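Alr2269 protein (Nostoc sp., PDB 3MC9) probably acts as an Omp85-type outer-membrane protein whose periplasmic POTRA domains are thought to take part in polypeptide transport and beta-barrel biogenesis. Local coordinates at residues Q83-N86 and V87-T90; E103-N106 and A107-T111; P121-P125 and L126-V130. All blocks are in the same frame, centred on the assembly; numbering follows the deposited sequence.

Contact 1 of 3, residues Q83-N86 and V87-T90; sequences QVYN and VIRT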
loop_
_atom_site.group_PDB
_atom_site.type_symbol
_atom_site.label_atom_id
_atom_site.label_comp_id
_atom_site.label_asym_id
_atom_site.label_seq_id
_atom_site.Cartn_x
_atom_site.Cartn_y
_atom_site.Cartn_z
ATOM N N GLN A 83 2.688 4.643 -12.751
ATOM C CA GLN A 83 2.931 4.885 -11.325
ATOM C C GLN A 83 4.238 4.239 -10.892
ATOM O O GLN A 83 5.038 4.860 -10.210
ATOM C CB GLN A 83 1.794 4.314 -10.468
ATOM C CG GLN A 83 0.527 5.134 -10.480
ATOM C CD GLN A 83 0.664 6.421 -9.698
ATOM O OE1 GLN A 83 0.173 7.462 -10.118
ATOM N NE2 GLN A 83 1.348 6.361 -8.570
ATOM N N VAL A 84 4.434 2.982 -11.276
ATOM C CA VAL A 84 5.682 2.271 -10.975
ATOM C C VAL A 84 6.891 2.989 -11.602
ATOM O O VAL A 84 7.866 3.294 -10.905
ATOM C CB VAL A 84 5.620 0.790 -11.434
ATOM C CG1 VAL A 84 6.971 0.100 -11.277
ATOM C CG2 VAL A 84 4.539 0.041 -10.666
ATOM N N TYR A 85 6.813 3.292 -12.896
ATOM C CA TYR A 85 7.944 3.912 -13.611
ATOM C C TYR A 85 8.306 5.272 -13.012
ATOM O O TYR A 85 9.479 5.604 -12.906
ATOM C CB TYR A 85 7.701 4.002 -15.134
ATOM C CG TYR A 85 8.021 2.714 -15.894
ATOM C CD1 TYR A 85 9.331 2.253 -16.007
ATOM C CD2 TYR A 85 7.017 1.961 -16.495
ATOM C CE1 TYR A 85 9.627 1.080 -16.695
ATOM C CE2 TYR A 85 7.307 0.783 -17.187
ATOM C CZ TYR A 85 8.610 0.350 -17.285
ATOM O OH TYR A 85 8.891 -0.824 -17.958
ATOM N N ASN A 86 7.293 6.021 -12.572
ATOM C CA ASN A 86 7.488 7.310 -11.900
ATOM C C ASN A 86 8.358 7.308 -10.639
ATOM O O ASN A 86 8.927 8.335 -10.296
ATOM C CB ASN A 86 6.137 7.911 -11.490
ATOM C CG ASN A 86 5.355 8.477 -12.658
ATOM O OD1 ASN A 86 5.827 8.541 -13.801
ATOM N ND2 ASN A 86 4.138 8.896 -12.369
ATOM N N VAL A 87 8.422 6.199 -9.914
ATOM C CA VAL A 87 9.069 6.219 -8.592
ATOM C C VAL A 87 10.322 5.364 -8.465
ATOM O O VAL A 87 11.082 5.524 -7.502
ATOM C CB VAL A 87 8.075 5.820 -7.488
ATOM C CG1 VAL A 87 6.903 6.796 -7.471
ATOM C CG2 VAL A 87 7.598 4.389 -7.673
ATOM N N ILE A 88 10.538 4.451 -9.417
ATOM C CA ILE A 88 11.744 3.639 -9.422
ATOM C C ILE A 88 12.887 4.420 -10.057
ATOM O O ILE A 88 12.674 5.251 -10.941
ATOM C CB ILE A 88 11.523 2.267 -10.120
ATOM C CG1 ILE A 88 11.239 2.417 -11.615
ATOM C CG2 ILE A 88 10.384 1.517 -9.447
ATOM C CD1 ILE A 88 11.248 1.078 -12.373
ATOM N N ARG A 89 14.098 4.195 -9.568
ATOM C CA ARG A 89 15.284 4.759 -10.194
ATOM C C ARG A 89 15.945 3.740 -11.105
ATOM O O ARG A 89 16.571 4.113 -12.080
ATOM C CB ARG A 89 16.306 5.186 -9.153
ATOM C CG ARG A 89 16.049 6.508 -8.462
ATOM C CD ARG A 89 17.202 6.788 -7.477
ATOM N NE ARG A 89 18.334 7.521 -8.062
ATOM C CZ ARG A 89 19.549 7.606 -7.517
ATOM N NH1 ARG A 89 19.831 6.976 -6.378
ATOM N NH2 ARG A 89 20.502 8.321 -8.115
ATOM N N THR A 90 15.858 2.456 -10.770
ATOM C CA THR A 90 16.451 1.425 -11.627
ATOM C C THR A 90 15.966 1.592 -13.073
ATOM O O THR A 90 14.774 1.774 -13.336
ATOM C CB THR A 90 16.184 0.021 -11.082
ATOM O OG1 THR A 90 16.902 -0.138 -9.844
ATOM C CG2 THR A 90 16.628 -1.050 -12.066
HETATM O O HOH W 1 11.505 7.946 -10.845
#

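Contact 2 of 3, residues E103-N106 and A107-T111; sequences EDIN and AIFGT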
loop_
_atom_site.group_PDB
_atom_site.type_symbol
_atom_site.label_atom_id
_atom_site.label_comp_id
_atom_site.label_asym_id
_atom_site.label_seq_id
_atom_site.Cartn_x
_atom_site.Cartn_y
_atom_site.Cartn_z
ATOM N N GLU A 103 15.002 -0.202 -2.281
ATOM C CA GLU A 103 14.494 1.160 -2.234
ATOM C C GLU A 103 13.423 1.435 -3.318
ATOM O O GLU A 103 12.437 2.136 -3.068
ATOM C CB GLU A 103 15.693 2.063 -2.405
ATOM C CG GLU A 103 15.556 3.486 -2.083
ATOM C CD GLU A 103 16.935 4.120 -1.989
ATOM O OE1 GLU A 103 17.789 3.630 -1.191
ATOM O OE2 GLU A 103 17.173 5.090 -2.725
ATOM N N ASP A 104 13.613 0.885 -4.513
ATOM C CA ASP A 104 12.609 1.001 -5.566
ATOM C C ASP A 104 11.307 0.260 -5.167
ATOM O O ASP A 104 10.202 0.757 -5.411
ATOM C CB ASP A 104 13.125 0.429 -6.887
ATOM C CG ASP A 104 14.138 1.340 -7.587
ATOM O OD1 ASP A 104 14.326 2.530 -7.184
ATOM O OD2 ASP A 104 14.746 0.842 -8.561
ATOM N N ILE A 105 11.457 -0.943 -4.604
ATOM C CA ILE A 105 10.331 -1.709 -4.078
ATOM C C ILE A 105 9.549 -0.870 -3.039
ATOM O O ILE A 105 8.328 -0.721 -3.178
ATOM C CB ILE A 105 10.804 -3.065 -3.488
ATOM C CG1 ILE A 105 11.248 -3.996 -4.629
ATOM C CG2 ILE A 105 9.715 -3.703 -2.624
ATOM C CD1 ILE A 105 11.925 -5.294 -4.199
ATOM N N ASN A 106 10.258 -0.301 -2.057
ATOM C CA ASN A 106 9.654 0.593 -1.040
ATOM C C ASN A 106 8.907 1.780 -1.646
ATOM O O ASN A 106 7.830 2.144 -1.187
ATOM C CB ASN A 106 10.713 1.140 -0.068
ATOM C CG ASN A 106 11.373 0.042 0.758
ATOM O OD1 ASN A 106 10.908 -1.098 0.749
ATOM N ND2 ASN A 106 12.476 0.371 1.445
ATOM N N ALA A 107 9.481 2.361 -2.688
ATOM C CA ALA A 107 8.868 3.503 -3.360
ATOM C C ALA A 107 7.615 3.066 -4.116
ATOM O O ALA A 107 6.633 3.782 -4.154
ATOM C CB ALA A 107 9.865 4.173 -4.281
ATOM N N ILE A 108 7.620 1.872 -4.676
ATOM C CA ILE A 108 6.413 1.366 -5.323
ATOM C C ILE A 108 5.288 1.207 -4.272
ATOM O O ILE A 108 4.147 1.634 -4.496
ATOM C CB ILE A 108 6.698 0.063 -6.111
ATOM C CG1 ILE A 108 7.627 0.372 -7.292
ATOM C CG2 ILE A 108 5.403 -0.567 -6.631
ATOM C CD1 ILE A 108 8.373 -0.859 -7.853
ATOM N N PHE A 109 5.615 0.627 -3.123
ATOM C CA PHE A 109 4.639 0.492 -2.052
ATOM C C PHE A 109 4.163 1.864 -1.622
ATOM O O PHE A 109 2.978 2.051 -1.342
ATOM C CB PHE A 109 5.245 -0.197 -0.826
ATOM C CG PHE A 109 5.048 -1.673 -0.798
ATOM C CD1 PHE A 109 3.766 -2.209 -0.750
ATOM C CD2 PHE A 109 6.138 -2.536 -0.765
ATOM C CE1 PHE A 109 3.578 -3.605 -0.717
ATOM C CE2 PHE A 109 5.960 -3.932 -0.704
ATOM C CZ PHE A 109 4.682 -4.464 -0.696
ATOM N N GLY A 110 5.112 2.804 -1.566
ATOM C CA GLY A 110 4.857 4.175 -1.161
ATOM C C GLY A 110 3.762 4.842 -1.952
ATOM O O GLY A 110 3.042 5.647 -1.419
ATOM N N THR A 111 3.624 4.506 -3.228
ATOM C CA THR A 111 2.519 5.043 -4.025
ATOM C C THR A 111 1.154 4.675 -3.429
ATOM O O THR A 111 0.180 5.363 -3.668
ATOM C CB THR A 111 2.542 4.522 -5.473
ATOM O OG1 THR A 111 2.202 3.118 -5.498
ATOM C CG2 THR A 111 3.908 4.766 -6.108
#

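Contact 3 of 3, residues P121-P125 and L126-V130; sequences PEDTP and LGVRV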
loop_
_atom_site.group_PDB
_atom_site.type_symbol
_atom_site.label_atom_id
_atom_site.label_comp_id
_atom_site.label_asym_id
_atom_site.label_seq_id
_atom_site.Cartn_x
_atom_site.Cartn_y
_atom_site.Cartn_z
ATOM N N PRO A 121 15.311 -10.239 -10.786
ATOM C CA PRO A 121 16.401 -9.980 -11.738
ATOM C C PRO A 121 16.884 -11.200 -12.547
ATOM O O PRO A 121 17.108 -12.279 -11.987
ATOM C CB PRO A 121 17.541 -9.471 -10.840
ATOM C CG PRO A 121 17.290 -10.047 -9.498
ATOM C CD PRO A 121 15.834 -10.530 -9.440
ATOM N N GLU A 122 17.067 -10.999 -13.853
ATOM C CA GLU A 122 17.517 -12.066 -14.761
ATOM C C GLU A 122 18.779 -11.579 -15.460
ATOM O O GLU A 122 18.753 -10.611 -16.239
ATOM C CB GLU A 122 16.418 -12.438 -15.776
ATOM C CG GLU A 122 16.707 -13.671 -16.622
ATOM C CD GLU A 122 15.757 -13.809 -17.812
ATOM O OE1 GLU A 122 15.771 -12.927 -18.696
ATOM O OE2 GLU A 122 14.999 -14.804 -17.866
ATOM N N ASP A 123 19.898 -12.220 -15.145
ATOM C CA ASP A 123 21.171 -11.823 -15.718
ATOM C C ASP A 123 21.243 -12.269 -17.177
ATOM O O ASP A 123 20.772 -13.363 -17.540
ATOM C CB ASP A 123 22.328 -12.445 -14.934
ATOM C CG ASP A 123 23.665 -11.751 -15.192
ATOM O OD1 ASP A 123 23.718 -10.542 -15.521
ATOM O OD2 ASP A 123 24.693 -12.430 -15.044
ATOM N N THR A 124 21.809 -11.416 -18.013
ATOM C CA THR A 124 22.128 -11.774 -19.393
ATOM C C THR A 124 23.510 -11.207 -19.738
ATOM O O THR A 124 24.008 -10.341 -19.045
ATOM C CB THR A 124 21.063 -11.204 -20.370
ATOM O OG1 THR A 124 21.327 -9.822 -20.635
ATOM C CG2 THR A 124 19.648 -11.340 -19.778
ATOM N N PRO A 125 24.128 -11.681 -20.830
ATOM C CA PRO A 125 25.384 -11.087 -21.297
ATOM C C PRO A 125 25.348 -9.565 -21.494
ATOM O O PRO A 125 26.400 -8.922 -21.417
ATOM C CB PRO A 125 25.606 -11.780 -22.643
ATOM C CG PRO A 125 24.917 -13.138 -22.483
ATOM C CD PRO A 125 23.703 -12.818 -21.675
ATOM N N LEU A 126 24.159 -9.014 -21.748
ATOM C CA LEU A 126 23.971 -7.592 -22.038
ATOM C C LEU A 126 23.667 -6.730 -20.816
ATOM O O LEU A 126 23.612 -5.496 -20.934
ATOM C CB LEU A 126 22.795 -7.393 -23.000
ATOM C CG LEU A 126 22.663 -8.257 -24.251
ATOM C CD1 LEU A 126 21.438 -7.736 -25.061
ATOM C CD2 LEU A 126 23.909 -8.245 -25.066
ATOM N N GLY A 127 23.457 -7.366 -19.662
ATOM C CA GLY A 127 22.955 -6.674 -18.480
ATOM C C GLY A 127 21.768 -7.394 -17.844
ATOM O O GLY A 127 21.224 -8.363 -18.396
ATOM N N VAL A 128 21.351 -6.923 -16.671
ATOM C CA VAL A 128 20.266 -7.592 -15.977
ATOM C C VAL A 128 18.917 -7.059 -16.451
ATOM O O VAL A 128 18.737 -5.838 -16.598
ATOM C CB VAL A 128 20.383 -7.455 -14.468
ATOM C CG1 VAL A 128 19.344 -8.357 -13.784
ATOM C CG2 VAL A 128 21.779 -7.853 -14.010
ATOM N N ARG A 129 17.987 -7.987 -16.702
ATOM C CA ARG A 129 16.606 -7.637 -16.960
ATOM C C ARG A 129 15.874 -7.656 -15.627
ATOM O O ARG A 129 15.723 -8.706 -15.008
ATOM C CB ARG A 129 15.958 -8.595 -17.955
ATOM C CG ARG A 129 16.666 -8.637 -19.308
ATOM C CD ARG A 129 16.211 -9.810 -20.176
ATOM N NE ARG A 129 15.081 -9.483 -21.043
ATOM C CZ ARG A 129 13.855 -10.006 -20.961
ATOM N NH1 ARG A 129 13.538 -10.913 -20.035
ATOM N NH2 ARG A 129 12.922 -9.622 -21.833
ATOM N N VAL A 130 15.462 -6.485 -15.158
ATOM C CA VAL A 130 14.832 -6.376 -13.830
ATOM C C VAL A 130 13.322 -6.303 -14.011
ATOM O O VAL A 130 12.811 -5.385 -14.657
ATOM C CB VAL A 130 15.344 -5.148 -13.048
ATOM C CG1 VAL A 130 14.592 -4.983 -11.727
ATOM C CG2 VAL A 130 16.858 -5.261 -12.779
#

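Contact 1 of 3, residues Q83-N86 and V87-T90
Val84, Val87 and Ile88 meet round one oxygen, Val84 O, where helix 78-87 gives way to a loop. Two backbone N-H groups grip that oxygen. Val87 N reaches it at 3.1 Å from well above the carbonyl plane, and Ile88 N comes in at 3.3 Å nearly along the C=O axis. The i to i+3 bond beside the i to i+4 bond shows the last turn tightening before the chain leaves it. Apolar branches crowd the same carbonyl: Val87 CG2 and Ile88 CG2 each lie 3.4 Å from Val84 O. With chi1 at 66°, Ile88 turns both CG1 and CG2 over the Val84 carbonyl, and CG2 also meets Val84 CG1 at 4.1 Å, the two side chains crossing obliquely. From the next position on the helix, Tyr85 sets CD1 of its ring obliquely against Ile88 CD1, 4.3 Å away. This is the C-terminal end of the first helix of a POTRA domain, a beta-alpha-alpha-beta-beta fold in which two helices pack on a sheet. Val84 and Ile88 accordingly face inward, both against Ile108 of helix 98-110, while strand 62-71 supplies Val69 behind Val84 and Val67 behind Ile88. Tyr85 OH is hydrogen-bonded to Val67 O, which fixes the far end of the ring over that strand. A water at the helix end donates to Asn86 O at 2.7 Å and to Ile88 O, in the loop, at 2.9 Å. It bridges the two carbonyls, and so ties the first residues of the loop back to the last turn. Farther along, Thr90 OG1 is hydrogen-bonded to both Asp104 OD2 of helix 98-110 and Thr96 OG1.

Contact 2 of 3, residues E103-N106 and A107-T111
Residues 103-106 and 107-110 are successive turns of helix 98-110, with Thr111 following, and four i to i+4 backbone bonds join them. Ala107 N meets Glu103 O, Ile108 N meets Asp104 O at 2.9 Å, Phe109 N meets Ile105 O at 3.0 Å, and Gly110 N meets Asn106 O at 2.8 Å. The Phe109 bond is the straightest of the four (165°), its donor lying in the carbonyl plane of Ile105; the other three donors are tilted from theirs. At the end, Thr111 turns OG1 back to Ile108 O, a 2.6 Å hydrogen bond nearly in line with the carbonyl, allowed by its chi1 of 70°. Ile105 and Phe109 lie side by side and point the same way, with Ile105 CG2 4.2 Å from Phe109 CD2. Ile108 folds over the preceding turn, its CG1 3.2 Å from Asp104 O. The buried Asp104 turns its carboxylate to the loop after helix 78-87, OD1 accepting from Arg89 N and OD2 bonded to Thr90 OG1; Asn106 OD1 is held by Gln102 NE2. Ile105 rests on Val117 and Ala119, and Ile108 on Phe132 and Val134, an amphipathic pattern characteristic of the second helix of a POTRA domain lying on its beta sheet.

Contact 3 of 3, residues P121-P125 and L126-V130
Arg129, Leu126 and Glu122 have the most surface buried where strand 114-124 turns into strand 127-136. Arg129 and Glu122 face each other as an antiparallel hydrogen-bonded pair: Arg129 N meets Glu122 O at 2.8 Å, and Glu122 N meets Arg129 O at 2.9 Å. Their side chains leave the same face of the sheet and run side by side. Glu122 is extended, with CG anti to the backbone N (chi1 -171°), whereas Arg129 bends at chi3, which brings NH1 to Glu122 OE1 at 3.3 Å. This salt bridge is long: NH1 comes from above the carboxylate plane, the carboxylate lies at the edge of the guanidinium, and the two planes are 29° apart. NE of Arg129 makes a second salt bridge to Glu66 on strand 62-71, so the guanidinium is shared between two acids, which probably steadies its charge. On the same face Thr124 CG2 packs 3.8 Å from Arg129 CD. Leu126 is the third residue of the turn, its CB 3.7 Å from Thr124 OG1. That hydroxyl, set between backbone N and carbonyl carbon, serves both sides of the loop: it accepts from Leu126 N at 3.1 Å, an ST turn, and donates to Gly127 O at 2.7 Å, in the carbonyl plane on a lone pair. Gly127 N closes the turn onto Thr124 O, and Gly127 has a positive phi (130°), backbone angles at which a CB would run into the carbonyl O of Leu126. On the other face Pro121 CB packs against Val128 CG1, and Val128 hydrogen-bonds through its backbone to strand 62-71. The whole is a tight beta hairpin with a type I turn from Thr124 to Gly127, linking the last two strands of the POTRA beta-alpha-alpha-beta-beta fold.

Contacts 1, 2 and 3 follow one another along a single POTRA domain. Contacts 1 and 2 are neighbours, their centres 8 Å apart. The Asp104 carboxylate of contact 2 receives the loop residues of contact 1: OD1 lies 2.9 Å from Arg89 N and OD2 3.0 Å from Thr90 N, both probable hydrogen bonds. Ile88 CG2 meets Ile108 CD1 at 3.5 Å, packing the loop after helix 78-87 onto helix 98-110. Contact 3 lies at the far end of the sheet, its centre about 18 Å from that of contact 1, with one light touch, Thr90 CG2 to Val130 CG2 at 4.3 Å. Between contacts 2 and 3 the nearest atoms are about 7 Å apart, although helix 98-110 and strand 114-124 are consecutive elements, joined by a short connection.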